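Local coordinates for protein intracellular exo-alpha-(1->5)-L-arabinofuranosidase (Bifidobacterium longum, PDB 2Y2W) that cleaves terminal alpha-(1->5)-linked arabinofuranosyl units from arabinans, and also acts on wheat arabinoxylan, in the breakdown of plant cell walls, at residues 302-314 with 384-398. Numbering follows the deposited sequence.
Sequences DFLASSEDMTKFI and DAVVEGSLMITLLKH
Phe303 O, which lies against the Val387 methyls with CG2 at 3.4 Å, is gripped by two donors of Ser306: its N, and its OG at 2.7 Å, both from one face of the carbonyl plane. This turn between helices 297-304 and 307-327 rests on Val387, whose CG2 sits over one face of the Phe303 ring, 3.7 Å from the centroid and 19° off the normal, a CH-pi contact. With CG anti to the backbone N (chi1 173°), Phe303 CE2 is also brought within 3.2 Å of Asp384 OD1, the carboxylate plane standing 76° from the ring; the hydroxyl of Tyr345 and the amide of Thr381 bind that carboxylate. Replacing this ring by the single methyl of an alanine is likely to leave Val387 CG2 without its aromatic cover and to open a gap beside Asp384. Further along, Thr394 is a knob among Ser307, Met310, Thr311 and Ile314, its CG2 3.4 Å from Thr311 OG1, which itself bonds back to Ser307 O. Met310 bends at its last torsion, bringing CE within 3.7 Å of Leu391 CD2 while SD passes across Leu395. Helices 307-314 and 384-397 run in roughly the same direction, their axes 9.4 Å apart at closest approach, as neighbouring outer helices of the (beta/alpha)8 barrel; Met310 and Leu391 face strands 280-287 and 335-341 beneath, and Glu308 and Ile393 touch strand 462-473 of the beta domain.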
loop_
_atom_site.group_PDB
_atom_site.type_symbol
_atom_site.label_atom_id
_atom_site.label_comp_id
_atom_site.label_asym_id
_atom_site.label_seq_id
_atom_site.Cartn_x
_atom_site.Cartn_y
_atom_site.Cartn_z
ATOM N N ASP D 302 18.834 -11.682 38.516
ATOM C CA ASP D 302 18.245 -10.699 37.604
ATOM C C ASP D 302 16.892 -11.192 37.087
ATOM O O ASP D 302 15.933 -10.422 36.981
ATOM C CB ASP D 302 19.174 -10.429 36.413
ATOM C CG ASP D 302 20.488 -9.776 36.817
ATOM O OD1 ASP D 302 20.725 -9.566 38.027
ATOM O OD2 ASP D 302 21.292 -9.476 35.906
ATOM N N PHE D 303 16.836 -12.486 36.776
ATOM C CA PHE D 303 15.653 -13.125 36.215
ATOM C C PHE D 303 14.492 -13.208 37.212
ATOM O O PHE D 303 13.332 -13.043 36.832
ATOM C CB PHE D 303 16.022 -14.509 35.673
ATOM C CG PHE D 303 14.847 -15.323 35.215
ATOM C CD1 PHE D 303 13.974 -14.836 34.246
ATOM C CD2 PHE D 303 14.626 -16.589 35.740
ATOM C CE1 PHE D 303 12.891 -15.591 33.822
ATOM C CE2 PHE D 303 13.551 -17.356 35.317
ATOM C CZ PHE D 303 12.682 -16.857 34.354
ATOM N N LEU D 304 14.806 -13.451 38.481
ATOM C CA LEU D 304 13.781 -13.538 39.521
ATOM C C LEU D 304 13.124 -12.186 39.805
ATOM O O LEU D 304 11.997 -12.130 40.301
ATOM C CB LEU D 304 14.352 -14.150 40.804
ATOM C CG LEU D 304 14.740 -15.635 40.749
ATOM C CD1 LEU D 304 15.758 -15.965 41.831
ATOM C CD2 LEU D 304 13.522 -16.545 40.852
ATOM N N ALA D 305 13.825 -11.104 39.469
ATOM C CA ALA D 305 13.296 -9.752 39.631
ATOM C C ALA D 305 12.803 -9.156 38.307
ATOM O O ALA D 305 12.844 -7.935 38.115
ATOM C CB ALA D 305 14.347 -8.850 40.275
ATOM N N SER D 306 12.324 -10.018 37.409
ATOM C CA SER D 306 11.860 -9.600 36.081
ATOM C C SER D 306 10.594 -8.750 36.112
ATOM O O SER D 306 10.305 -8.028 35.155
ATOM C CB SER D 306 11.650 -10.811 35.169
ATOM O OG SER D 306 12.893 -11.345 34.751
ATOM N N SER D 307 9.850 -8.840 37.212
ATOM C CA SER D 307 8.647 -8.029 37.420
ATOM C C SER D 307 8.941 -6.527 37.409
ATOM O O SER D 307 8.079 -5.724 37.042
ATOM C CB SER D 307 7.949 -8.428 38.724
ATOM O OG SER D 307 8.886 -8.662 39.761
ATOM N N GLU D 308 10.162 -6.165 37.801
ATOM C CA GLU D 308 10.616 -4.771 37.821
ATOM C C GLU D 308 10.676 -4.155 36.424
ATOM O O GLU D 308 10.419 -2.962 36.253
ATOM C CB GLU D 308 11.984 -4.666 38.499
ATOM C CG GLU D 308 12.006 -5.133 39.953
ATOM C CD GLU D 308 11.189 -4.244 40.876
ATOM O OE1 GLU D 308 11.401 -3.011 40.867
ATOM O OE2 GLU D 308 10.338 -4.783 41.615
ATOM N N ASP D 309 11.028 -4.975 35.435
ATOM C CA ASP D 309 10.992 -4.577 34.033
ATOM C C ASP D 309 9.547 -4.293 33.614
ATOM O O ASP D 309 9.269 -3.269 32.989
ATOM C CB ASP D 309 11.622 -5.665 33.154
ATOM C CG ASP D 309 11.719 -5.262 31.689
ATOM O OD1 ASP D 309 10.729 -5.442 30.947
ATOM O OD2 ASP D 309 12.790 -4.763 31.277
ATOM N N MET D 310 8.637 -5.195 33.986
ATOM C CA MET D 310 7.211 -5.059 33.683
ATOM C C MET D 310 6.585 -3.824 34.345
ATOM O O MET D 310 5.739 -3.162 33.746
ATOM C CB MET D 310 6.454 -6.334 34.078
ATOM C CG MET D 310 4.981 -6.340 33.685
ATOM S SD MET D 310 4.080 -7.797 34.249
ATOM C CE MET D 310 4.341 -8.917 32.877
ATOM N N THR D 311 7.002 -3.523 35.574
ATOM C CA THR D 311 6.525 -2.337 36.294
ATOM C C THR D 311 6.878 -1.050 35.535
ATOM O O THR D 311 6.009 -0.206 35.300
ATOM C CB THR D 311 7.065 -2.293 37.751
ATOM O OG1 THR D 311 6.673 -3.486 38.442
ATOM C CG2 THR D 311 6.525 -1.085 38.507
ATOM N N LYS D 312 8.145 -0.918 35.147
ATOM C CA LYS D 312 8.593 0.189 34.302
ATOM C C LYS D 312 7.885 0.193 32.948
ATOM O O LYS D 312 7.468 1.250 32.469
ATOM C CB LYS D 312 10.112 0.147 34.106
ATOM C CG LYS D 312 10.869 1.109 35.000
ATOM C CD LYS D 312 12.375 1.006 34.790
ATOM C CE LYS D 312 13.094 2.301 35.186
ATOM N NZ LYS D 312 12.841 2.713 36.602
ATOM N N PHE D 313 7.757 -0.992 32.349
ATOM C CA PHE D 313 7.030 -1.190 31.094
ATOM C C PHE D 313 5.625 -0.584 31.183
ATOM O O PHE D 313 5.231 0.220 30.334
ATOM C CB PHE D 313 6.934 -2.691 30.783
ATOM C CG PHE D 313 6.828 -3.024 29.317
ATOM C CD1 PHE D 313 5.915 -2.374 28.488
ATOM C CD2 PHE D 313 7.640 -4.010 28.768
ATOM C CE1 PHE D 313 5.821 -2.695 27.136
ATOM C CE2 PHE D 313 7.555 -4.337 27.418
ATOM C CZ PHE D 313 6.642 -3.679 26.600
ATOM N N ILE D 314 4.886 -0.972 32.223
ATOM C CA ILE D 314 3.531 -0.478 32.469
ATOM C C ILE D 314 3.514 1.042 32.642
ATOM O O ILE D 314 2.683 1.724 32.042
ATOM C CB ILE D 314 2.876 -1.194 33.688
ATOM C CG1 ILE D 314 2.524 -2.641 33.323
ATOM C CG2 ILE D 314 1.621 -0.453 34.159
ATOM C CD1 ILE D 314 2.444 -3.594 34.505
ATOM N N ASP D 384 11.309 -20.688 36.880
ATOM C CA ASP D 384 10.504 -20.101 35.803
ATOM C C ASP D 384 9.066 -19.842 36.252
ATOM O O ASP D 384 8.470 -18.822 35.900
ATOM C CB ASP D 384 10.513 -21.002 34.563
ATOM C CG ASP D 384 11.885 -21.098 33.908
ATOM O OD1 ASP D 384 12.674 -20.134 34.002
ATOM O OD2 ASP D 384 12.176 -22.145 33.289
ATOM N N ALA D 385 8.527 -20.772 37.038
ATOM C CA ALA D 385 7.176 -20.660 37.580
ATOM C C ALA D 385 7.052 -19.526 38.594
ATOM O O ALA D 385 6.054 -18.803 38.596
ATOM C CB ALA D 385 6.751 -21.973 38.201
ATOM N N VAL D 386 8.066 -19.372 39.446
ATOM C CA VAL D 386 8.063 -18.330 40.481
ATOM C C VAL D 386 8.112 -16.931 39.856
ATOM O O VAL D 386 7.493 -15.992 40.365
ATOM C CB VAL D 386 9.215 -18.531 41.518
ATOM C CG1 VAL D 386 9.240 -17.406 42.553
ATOM C CG2 VAL D 386 9.077 -19.876 42.220
ATOM N N VAL D 387 8.837 -16.806 38.745
ATOM C CA VAL D 387 8.910 -15.546 38.003
ATOM C C VAL D 387 7.548 -15.178 37.406
ATOM O O VAL D 387 7.128 -14.023 37.485
ATOM C CB VAL D 387 10.017 -15.582 36.907
ATOM C CG1 VAL D 387 10.013 -14.302 36.069
ATOM C CG2 VAL D 387 11.380 -15.776 37.544
ATOM N N GLU D 388 6.859 -16.163 36.830
ATOM C CA GLU D 388 5.519 -15.945 36.271
ATOM C C GLU D 388 4.492 -15.600 37.348
ATOM O O GLU D 388 3.596 -14.785 37.116
ATOM C CB GLU D 388 5.058 -17.146 35.442
ATOM C CG GLU D 388 5.695 -17.207 34.060
ATOM C CD GLU D 388 5.012 -18.185 33.116
ATOM O OE1 GLU D 388 3.820 -18.514 33.326
ATOM O OE2 GLU D 388 5.673 -18.625 32.151
ATOM N N GLY D 389 4.635 -16.216 38.522
ATOM C CA GLY D 389 3.815 -15.891 39.686
ATOM C C GLY D 389 3.934 -14.432 40.089
ATOM O O GLY D 389 2.933 -13.791 40.419
ATOM N N SER D 390 5.158 -13.906 40.049
ATOM C CA SER D 390 5.415 -12.503 40.384
ATOM C C SER D 390 4.956 -11.547 39.284
ATOM O O SER D 390 4.553 -10.417 39.574
ATOM C CB SER D 390 6.896 -12.270 40.714
ATOM O OG SER D 390 7.706 -12.319 39.552
ATOM N N LEU D 391 5.022 -11.995 38.030
ATOM C CA LEU D 391 4.520 -11.202 36.903
ATOM C C LEU D 391 3.008 -11.011 37.005
ATOM O O LEU D 391 2.503 -9.906 36.802
ATOM C CB LEU D 391 4.890 -11.838 35.558
ATOM C CG LEU D 391 6.360 -11.895 35.127
ATOM C CD1 LEU D 391 6.491 -12.682 33.834
ATOM C CD2 LEU D 391 6.974 -10.513 34.973
ATOM N N MET D 392 2.303 -12.090 37.341
ATOM C CA MET D 392 0.861 -12.052 37.578
ATOM C C MET D 392 0.499 -11.102 38.725
ATOM O O MET D 392 -0.501 -10.386 38.645
ATOM C CB MET D 392 0.325 -13.464 37.853
ATOM C CG MET D 392 -1.189 -13.545 38.066
ATOM S SD MET D 392 -2.174 -12.791 36.747
ATOM C CE MET D 392 -1.916 -13.958 35.409
ATOM N N ILE D 393 1.319 -11.108 39.778
ATOM C CA ILE D 393 1.164 -10.189 40.914
ATOM C C ILE D 393 1.277 -8.726 40.467
ATOM O O ILE D 393 0.453 -7.893 40.853
ATOM C CB ILE D 393 2.181 -10.510 42.051
ATOM C CG1 ILE D 393 1.769 -11.793 42.786
ATOM C CG2 ILE D 393 2.322 -9.334 43.029
ATOM C CD1 ILE D 393 2.843 -12.386 43.685
ATOM N N THR D 394 2.285 -8.427 39.644
ATOM C CA THR D 394 2.470 -7.076 39.101
ATOM C C THR D 394 1.293 -6.679 38.210
ATOM O O THR D 394 0.852 -5.525 38.228
ATOM C CB THR D 394 3.804 -6.943 38.322
ATOM O OG1 THR D 394 4.894 -7.284 39.184
ATOM C CG2 THR D 394 4.012 -5.516 37.814
ATOM N N LEU D 395 0.788 -7.645 37.443
ATOM C CA LEU D 395 -0.375 -7.427 36.588
ATOM C C LEU D 395 -1.611 -7.101 37.422
ATOM O O LEU D 395 -2.359 -6.179 37.095
ATOM C CB LEU D 395 -0.634 -8.645 35.690
ATOM C CG LEU D 395 0.287 -8.881 34.487
ATOM C CD1 LEU D 395 0.097 -10.289 33.949
ATOM C CD2 LEU D 395 0.063 -7.850 33.384
ATOM N N LEU D 396 -1.804 -7.854 38.504
ATOM C CA LEU D 396 -2.910 -7.622 39.433
ATOM C C LEU D 396 -2.746 -6.308 40.201
ATOM O O LEU D 396 -3.728 -5.612 40.461
ATOM C CB LEU D 396 -3.069 -8.801 40.398
ATOM C CG LEU D 396 -3.712 -10.079 39.846
ATOM C CD1 LEU D 396 -3.427 -11.270 40.745
ATOM C CD2 LEU D 396 -5.212 -9.906 39.662
ATOM N N LYS D 397 -1.503 -5.965 40.542
ATOM C CA LYS D 397 -1.203 -4.698 41.219
ATOM C C LYS D 397 -1.417 -3.483 40.318
ATOM O O LYS D 397 -1.528 -2.357 40.805
ATOM C CB LYS D 397 0.220 -4.702 41.785
ATOM C CG LYS D 397 0.303 -5.136 43.246
ATOM C CD LYS D 397 1.693 -5.653 43.632
ATOM C CE LYS D 397 2.599 -4.553 44.172
ATOM N NZ LYS D 397 3.090 -3.634 43.106
ATOM N N HIS D 398 -1.478 -3.719 39.010
ATOM C CA HIS D 398 -1.703 -2.648 38.040
ATOM C C HIS D 398 -2.864 -2.951 37.087
ATOM O O HIS D 398 -2.886 -2.471 35.952
ATOM C CB HIS D 398 -0.418 -2.353 37.256
ATOM C CG HIS D 398 0.699 -1.829 38.103
ATOM N ND1 HIS D 398 0.782 -0.509 38.493
ATOM C CD2 HIS D 398 1.778 -2.447 38.640
ATOM C CE1 HIS D 398 1.864 -0.337 39.233
ATOM N NE2 HIS D 398 2.486 -1.498 39.337
#